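Local atomic coordinates of nigritoxine (Vibrio nigripulchritudo, PDB entry 5M41), a protein that acts as a bacterial toxin against crustaceans and insects, is built on a new fold and carries a bound magnesium ion. Residues 247-251 with 355-360; 327-332 with 343-348. All coordinates share one frame; numbering follows the deposited sequence.

Contact 1 (247-251 with 355-360)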
ATOM      1  N   ILE A 247      21.881   0.650  -3.013  1.00 35.93           N
ATOM      2  CA  ILE A 247      21.820   1.068  -1.593  1.00 35.96           C
ATOM      3  C   ILE A 247      20.433   1.547  -1.121  1.00 34.99           C
ATOM      4  O   ILE A 247      20.063   1.328   0.022  1.00 35.30           O
ATOM      5  CB  ILE A 247      22.935   2.114  -1.242  1.00 35.59           C
ATOM      6  CG1 ILE A 247      22.957   2.443   0.245  1.00 37.24           C
ATOM      7  CG2 ILE A 247      22.714   3.446  -1.930  1.00 35.64           C
ATOM      8  CD1 ILE A 247      23.519   1.342   1.109  1.00 34.36           C
ATOM      9  N   GLN A 248      19.672   2.202  -1.990  1.00 35.82           N
ATOM     10  CA  GLN A 248      18.310   2.629  -1.626  1.00 35.91           C
ATOM     11  C   GLN A 248      17.226   1.725  -2.247  1.00 36.81           C
ATOM     12  O   GLN A 248      16.074   2.116  -2.345  1.00 36.58           O
ATOM     13  CB  GLN A 248      18.104   4.103  -2.013  1.00 36.39           C
ATOM     14  CG  GLN A 248      19.024   5.029  -1.223  1.00 36.36           C
ATOM     15  CD  GLN A 248      18.711   6.506  -1.443  1.00 38.40           C
ATOM     16  OE1 GLN A 248      18.577   6.944  -2.563  1.00 40.02           O
ATOM     17  NE2 GLN A 248      18.625   7.269  -0.359  1.00 37.09           N
ATOM     18  N   SER A 249      17.597   0.522  -2.678  1.00 36.40           N
ATOM     19  CA  SER A 249      16.613  -0.369  -3.306  1.00 38.05           C
ATOM     20  C   SER A 249      15.816  -1.112  -2.227  1.00 36.93           C
ATOM     21  O   SER A 249      16.250  -1.188  -1.067  1.00 35.99           O
ATOM     22  CB  SER A 249      17.285  -1.348  -4.284  1.00 38.96           C
ATOM     23  OG  SER A 249      17.980  -2.333  -3.562  1.00 41.73           O
ATOM     24  N   PRO A 250      14.636  -1.630  -2.589  1.00 37.20           N
ATOM     25  CA  PRO A 250      13.761  -2.216  -1.556  1.00 37.37           C
ATOM     26  C   PRO A 250      14.377  -3.376  -0.747  1.00 38.62           C
ATOM     27  O   PRO A 250      14.098  -3.468   0.468  1.00 36.98           O
ATOM     28  CB  PRO A 250      12.556  -2.692  -2.361  1.00 37.89           C
ATOM     29  CG  PRO A 250      12.497  -1.710  -3.506  1.00 38.23           C
ATOM     30  CD  PRO A 250      13.933  -1.472  -3.878  1.00 37.75           C
ATOM     31  N   PHE A 251      15.193  -4.244  -1.384  1.00 37.36           N
ATOM     32  CA  PHE A 251      15.744  -5.409  -0.669  1.00 38.31           C
ATOM     33  C   PHE A 251      17.267  -5.292  -0.539  1.00 37.07           C
ATOM     34  O   PHE A 251      17.928  -6.277  -0.364  1.00 35.23           O
ATOM     35  CB  PHE A 251      15.317  -6.764  -1.323  1.00 38.75           C
ATOM     36  CG  PHE A 251      13.833  -6.822  -1.704  1.00 40.61           C
ATOM     37  CD1 PHE A 251      12.836  -6.926  -0.718  1.00 39.85           C
ATOM     38  CD2 PHE A 251      13.439  -6.724  -3.037  1.00 40.31           C
ATOM     39  CE1 PHE A 251      11.478  -6.965  -1.067  1.00 40.50           C
ATOM     40  CE2 PHE A 251      12.086  -6.757  -3.383  1.00 42.29           C
ATOM     41  CZ  PHE A 251      11.113  -6.884  -2.396  1.00 41.42           C
ATOM     42  N   VAL A 355      16.276  10.322   2.769  1.00 42.45           N
ATOM     43  CA  VAL A 355      15.816   8.951   2.635  1.00 40.43           C
ATOM     44  C   VAL A 355      16.982   8.048   3.048  1.00 42.66           C
ATOM     45  O   VAL A 355      18.095   8.169   2.496  1.00 41.80           O
ATOM     46  CB  VAL A 355      15.351   8.621   1.206  1.00 40.28           C
ATOM     47  CG1 VAL A 355      15.053   7.115   1.063  1.00 36.34           C
ATOM     48  CG2 VAL A 355      14.088   9.423   0.868  1.00 41.30           C
ATOM     49  N   VAL A 356      16.730   7.169   4.016  1.00 38.99           N
ATOM     50  CA  VAL A 356      17.765   6.264   4.530  1.00 38.80           C
ATOM     51  C   VAL A 356      17.830   4.990   3.673  1.00 36.55           C
ATOM     52  O   VAL A 356      18.879   4.641   3.172  1.00 36.31           O
ATOM     53  CB  VAL A 356      17.579   5.966   6.040  1.00 38.54           C
ATOM     54  CG1 VAL A 356      18.608   4.961   6.545  1.00 39.62           C
ATOM     55  CG2 VAL A 356      17.753   7.262   6.847  1.00 40.15           C
ATOM     56  N   ARG A 357      16.688   4.350   3.454  1.00 35.03           N
ATOM     57  CA  ARG A 357      16.648   3.106   2.707  1.00 33.90           C
ATOM     58  C   ARG A 357      15.302   2.975   2.010  1.00 33.46           C
ATOM     59  O   ARG A 357      14.287   3.493   2.515  1.00 33.85           O
ATOM     60  CB  ARG A 357      16.892   1.904   3.659  1.00 32.22           C
ATOM     61  CG  ARG A 357      15.884   1.787   4.808  1.00 33.70           C
ATOM     62  CD  ARG A 357      15.803   0.358   5.378  1.00 34.17           C
ATOM     63  NE  ARG A 357      15.336  -0.529   4.315  1.00 34.22           N
ATOM     64  CZ  ARG A 357      15.873  -1.682   3.946  1.00 33.73           C
ATOM     65  NH1 ARG A 357      16.906  -2.216   4.600  1.00 33.83           N
ATOM     66  NH2 ARG A 357      15.321  -2.330   2.929  1.00 31.37           N
ATOM     67  N   GLY A 358      15.286   2.279   0.873  1.00 31.12           N
ATOM     68  CA  GLY A 358      14.022   1.898   0.257  1.00 31.43           C
ATOM     69  C   GLY A 358      13.358   0.733   0.994  1.00 32.34           C
ATOM     70  O   GLY A 358      13.843   0.292   2.030  1.00 31.16           O
ATOM     71  N   GLY A 359      12.244   0.233   0.462  1.00 31.48           N
ATOM     72  CA  GLY A 359      11.553  -0.882   1.070  1.00 32.27           C
ATOM     73  C   GLY A 359      10.147  -1.068   0.552  1.00 33.39           C
ATOM     74  O   GLY A 359       9.790  -0.599  -0.544  1.00 33.29           O
ATOM     75  N   ILE A 360       9.356  -1.787   1.337  1.00 33.70           N
ATOM     76  CA  ILE A 360       7.961  -2.076   0.992  1.00 34.21           C
ATOM     77  C   ILE A 360       7.126  -1.528   2.128  1.00 33.86           C
ATOM     78  O   ILE A 360       7.416  -1.800   3.286  1.00 36.22           O
ATOM     79  CB  ILE A 360       7.705  -3.604   0.828  1.00 34.96           C
ATOM     80  CG1 ILE A 360       8.708  -4.236  -0.159  1.00 35.18           C
ATOM     81  CG2 ILE A 360       6.267  -3.879   0.382  1.00 34.32           C
ATOM     82  CD1 ILE A 360       8.648  -3.699  -1.591  1.00 33.78           C
TER
HETATM   83  O   HOH W   1      17.476   0.386   0.758  1.00 22.91           O
HETATM   84  O   HOH W   2      20.411   2.352   2.627  1.00 27.28           O

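Contact 2 (327-332 with 343-348)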
ATOM      1  N   ASP A 327      16.452   9.457  -8.277  1.00 47.43           N
ATOM      2  CA  ASP A 327      15.337   9.952  -7.470  1.00 46.73           C
ATOM      3  C   ASP A 327      14.639   8.810  -6.764  1.00 44.05           C
ATOM      4  O   ASP A 327      14.348   7.773  -7.393  1.00 42.73           O
ATOM      5  CB  ASP A 327      14.272  10.614  -8.365  1.00 49.62           C
ATOM      6  CG  ASP A 327      14.668  11.994  -8.853  1.00 54.59           C
ATOM      7  OD1 ASP A 327      15.492  12.637  -8.190  1.00 54.80           O
ATOM      8  OD2 ASP A 327      14.115  12.436  -9.891  1.00 56.27           O
ATOM      9  N   VAL A 328      14.316   9.015  -5.486  1.00 41.78           N
ATOM     10  CA  VAL A 328      13.546   8.038  -4.734  1.00 39.06           C
ATOM     11  C   VAL A 328      12.069   8.211  -5.058  1.00 39.68           C
ATOM     12  O   VAL A 328      11.528   9.316  -5.021  1.00 42.03           O
ATOM     13  CB  VAL A 328      13.807   8.152  -3.213  1.00 39.97           C
ATOM     14  CG1 VAL A 328      12.840   7.267  -2.433  1.00 37.75           C
ATOM     15  CG2 VAL A 328      15.250   7.734  -2.886  1.00 38.72           C
ATOM     16  N   ILE A 329      11.417   7.116  -5.416  1.00 38.62           N
ATOM     17  CA  ILE A 329      10.032   7.147  -5.796  1.00 38.75           C
ATOM     18  C   ILE A 329       9.260   6.087  -5.007  1.00 38.82           C
ATOM     19  O   ILE A 329       9.845   5.123  -4.506  1.00 36.41           O
ATOM     20  CB  ILE A 329       9.830   6.971  -7.326  1.00 41.57           C
ATOM     21  CG1 ILE A 329      10.369   5.641  -7.826  1.00 43.70           C
ATOM     22  CG2 ILE A 329      10.493   8.112  -8.114  1.00 43.44           C
ATOM     23  CD1 ILE A 329       9.828   5.265  -9.202  1.00 45.44           C
ATOM     24  N   SER A 330       7.962   6.301  -4.870  1.00 38.06           N
ATOM     25  CA  SER A 330       7.079   5.311  -4.318  1.00 37.39           C
ATOM     26  C   SER A 330       6.204   4.873  -5.482  1.00 39.23           C
ATOM     27  O   SER A 330       5.462   5.694  -6.046  1.00 40.03           O
ATOM     28  CB  SER A 330       6.223   5.923  -3.216  1.00 36.86           C
ATOM     29  OG  SER A 330       5.176   5.036  -2.838  1.00 39.40           O
ATOM     30  N   LEU A 331       6.320   3.610  -5.876  1.00 37.15           N
ATOM     31  CA  LEU A 331       5.359   3.058  -6.806  1.00 37.05           C
ATOM     32  C   LEU A 331       4.235   2.451  -5.974  1.00 37.28           C
ATOM     33  O   LEU A 331       4.416   1.405  -5.323  1.00 35.59           O
ATOM     34  CB  LEU A 331       6.009   2.041  -7.752  1.00 36.62           C
ATOM     35  CG  LEU A 331       5.138   1.046  -8.534  1.00 38.74           C
ATOM     36  CD1 LEU A 331       4.168   1.734  -9.479  1.00 38.91           C
ATOM     37  CD2 LEU A 331       6.034   0.099  -9.310  1.00 39.44           C
ATOM     38  N   SER A 332       3.086   3.118  -5.977  1.00 34.55           N
ATOM     39  CA  SER A 332       1.928   2.672  -5.210  1.00 35.42           C
ATOM     40  C   SER A 332       1.083   1.745  -6.046  1.00 35.51           C
ATOM     41  O   SER A 332       0.749   2.070  -7.170  1.00 37.01           O
ATOM     42  CB  SER A 332       1.047   3.859  -4.786  1.00 37.49           C
ATOM     43  OG  SER A 332       1.679   4.646  -3.790  1.00 38.86           O
ATOM     44  N   ALA A 343      -2.008   1.828 -10.358  1.00 38.52           N
ATOM     45  CA  ALA A 343      -0.580   2.082 -10.176  1.00 39.59           C
ATOM     46  C   ALA A 343      -0.374   3.576 -10.325  1.00 40.88           C
ATOM     47  O   ALA A 343      -0.949   4.201 -11.229  1.00 38.94           O
ATOM     48  CB  ALA A 343       0.251   1.341 -11.208  1.00 39.72           C
ATOM     49  N   LYS A 344       0.431   4.138  -9.431  1.00 39.60           N
ATOM     50  CA  LYS A 344       0.715   5.553  -9.427  1.00 41.59           C
ATOM     51  C   LYS A 344       2.070   5.778  -8.781  1.00 41.73           C
ATOM     52  O   LYS A 344       2.342   5.213  -7.718  1.00 41.00           O
ATOM     53  CB  LYS A 344      -0.369   6.289  -8.624  1.00 43.15           C
ATOM     54  CG  LYS A 344      -0.367   7.798  -8.788  1.00 48.75           C
ATOM     55  CD  LYS A 344      -1.740   8.413  -8.472  1.00 49.60           C
ATOM     56  CE  LYS A 344      -1.779   9.912  -8.822  1.00 50.76           C
ATOM     57  NZ  LYS A 344      -3.172  10.344  -9.216  1.00 56.49           N
ATOM     58  N   LEU A 345       2.897   6.619  -9.407  1.00 41.74           N
ATOM     59  CA  LEU A 345       4.234   6.954  -8.916  1.00 42.24           C
ATOM     60  C   LEU A 345       4.160   8.256  -8.156  1.00 45.08           C
ATOM     61  O   LEU A 345       3.396   9.157  -8.545  1.00 42.14           O
ATOM     62  CB  LEU A 345       5.207   7.179 -10.078  1.00 43.41           C
ATOM     63  CG  LEU A 345       5.416   5.989 -10.998  1.00 45.76           C
ATOM     64  CD1 LEU A 345       6.195   6.431 -12.227  1.00 48.46           C
ATOM     65  CD2 LEU A 345       6.138   4.866 -10.258  1.00 44.80           C
ATOM     66  N   SER A 346       4.951   8.347  -7.082  1.00 42.01           N
ATOM     67  CA  SER A 346       5.140   9.584  -6.359  1.00 43.60           C
ATOM     68  C   SER A 346       6.629   9.774  -6.209  1.00 46.14           C
ATOM     69  O   SER A 346       7.370   8.810  -6.058  1.00 46.89           O
ATOM     70  CB  SER A 346       4.520   9.528  -4.965  1.00 42.91           C
ATOM     71  OG  SER A 346       3.110   9.380  -4.987  1.00 43.06           O
ATOM     72  N   LYS A 347       7.061  11.022  -6.245  1.00 47.62           N
ATOM     73  CA  LYS A 347       8.429  11.370  -5.966  1.00 49.54           C
ATOM     74  C   LYS A 347       8.458  11.803  -4.506  1.00 48.62           C
ATOM     75  O   LYS A 347       7.471  12.330  -3.992  1.00 46.24           O
ATOM     76  CB  LYS A 347       8.862  12.520  -6.877  1.00 56.26           C
ATOM     77  CG  LYS A 347      10.365  12.589  -7.096  1.00 64.38           C
ATOM     78  CD  LYS A 347      10.801  13.882  -7.783  1.00 72.86           C
ATOM     79  CE  LYS A 347      10.120  14.088  -9.132  1.00 74.45           C
ATOM     80  NZ  LYS A 347      10.663  15.291  -9.826  1.00 82.42           N
ATOM     81  N   VAL A 348       9.579  11.564  -3.836  1.00 47.18           N
ATOM     82  CA  VAL A 348       9.708  11.898  -2.431  1.00 49.38           C
ATOM     83  C   VAL A 348       9.783  13.406  -2.288  1.00 53.31           C
ATOM     84  O   VAL A 348      10.380  14.080  -3.133  1.00 56.60           O
ATOM     85  CB  VAL A 348      10.922  11.165  -1.757  1.00 51.42           C
ATOM     86  CG1 VAL A 348      12.266  11.702  -2.245  1.00 52.24           C
ATOM     87  CG2 VAL A 348      10.823  11.247  -0.248  1.00 50.16           C
TER
HETATM   88  O   HOH W   3       2.994   6.657  -4.766  1.00 37.97           O

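Contact 1 (247-251 with 355-360)
Arg357 reaches from segment 355-360, where one strand gives way to the next, to the connection between helices 240-245 and 253-264, where its guanidinium group meets the carbonyl of Pro250. From CB the chain sets out with CG wedged between backbone N and carbonyl carbon (chi1 59°), runs on through CD and bends at chi3, which brings the head round to the carbonyl of the next residue, Gly358. There Arg357 NE donates to Gly358 O at 2.9 Å, and NH2 adds a weak bond to the same oxygen. Arg357 NH2 also lies 3.0 Å from Pro250 O, which sits at the edge of the guanidinium group and in its plane. NH1 turns to Asp259 of helix 253-264 and forms a salt bridge, while water 1 lies above one face of the group, offset toward its rim.

At the other end Gln248 sends an extended chain past CG, placing Gln248 NE2 3.0 Å from Val355 O and next to the CG1 methyl of that valine. Between these two polar ends the backbones are joined through water. Water 1 donates to Ile247 O and Ser249 O and accepts from Gly358 N at 2.9 Å; water 2 donates to Ile247 O and to Val356 O. Gly358 CA comes to 3.3 Å from Gln248 O in a CA-H...O contact, an approach that the lack of a side chain permits. Beyond it the contact turns apolar: Ile360 CG1 packs 4.0 Å from Phe251 CE1, and its CD1 touches Pro250 CB, which itself covers one face of the phenyl ring.

Val356 and Arg357 form a classic beta bulge opposite Thr427. With the carbonyls of Ile247, Ser249 and Val356 met by waters and Asp259 probably balancing the arginine's charge, the loop meets the bulged strand through bridging waters at its middle and apolar packing at its Ile360 end.

Contact 2 (327-332 with 343-348)
Leu345 pushes its CD2 methyl into the hollow between Ile329 and Leu331, which lie two residues apart on the facing strand. Leu345 CD2 is 3.8 Å from both Leu331 CB and Leu331 CD1, and 3.9 Å from Ile329 CD1, so a single branch meets both neighbours. The CD1 of Leu331 also approaches the small Ala343 CB. Helices 302-319 and 373-382 cover this face, with Leu313 and Ala317 against Leu345 and Leu376 against Ile329 and Leu331.

Segments 327-332 and 343-348 belong to strands 328-336 and 340-348, the two arms of an antiparallel beta hairpin, their directions here 156° apart. Five backbone bonds join them: Ser330 pairs with Ser346 and Ser332 with Lys344 through two bonds each, and Val348 N gives the fifth to Val328 O. Near that end Val348 CG1 lies 4.0 Å from Val328 CB.

On the other face the short serines leave a dip beside Lys344, whose NZ bonds to Gln292. Water 3 occupies it, donating to Ser330 O and, at 2.6 Å, to Ser332 OG, and hydrogen-bonded to Ser346 OG at 2.7 Å. Ser332 OG is also bonded to Asp368 of strand 366-370. Toward the Asp327 end, Lys347 bends at chi3, and Lys347 NZ stays 4.5 Å from Asp327 OD2, too far for a salt bridge; that carboxylate oxygen bonds to Asp324 N.

The hairpin is thus two-sided: Ile329, Leu331 and Leu345 interlock against the helices, while on the other side a bound water ties three serines from both strands into one hydrogen-bonded group.

Overall arrangement
From the N terminus the chain passes helix 240-245 and enters the 247-251 loop, whose partner lies 104 residues further on. Within that long excursion come helices 253-264 and 302-319 and then the hairpin of strands 328-336 and 340-348, so contact 2 closes its short loop wholly inside the large one closed by contact 1. Strand 354-357 follows the hairpin directly. The two contacts touch, their centres 12 Å apart: Gln248 OE1 and Val355 CG1 pack against Val328 CG2, and Val355 CG2 meets Val348 CG2. Strand 359-363 joins the hairpin's sheet through strand 366-370, while strand 354-357 belongs to a small sheet with strand 427-429.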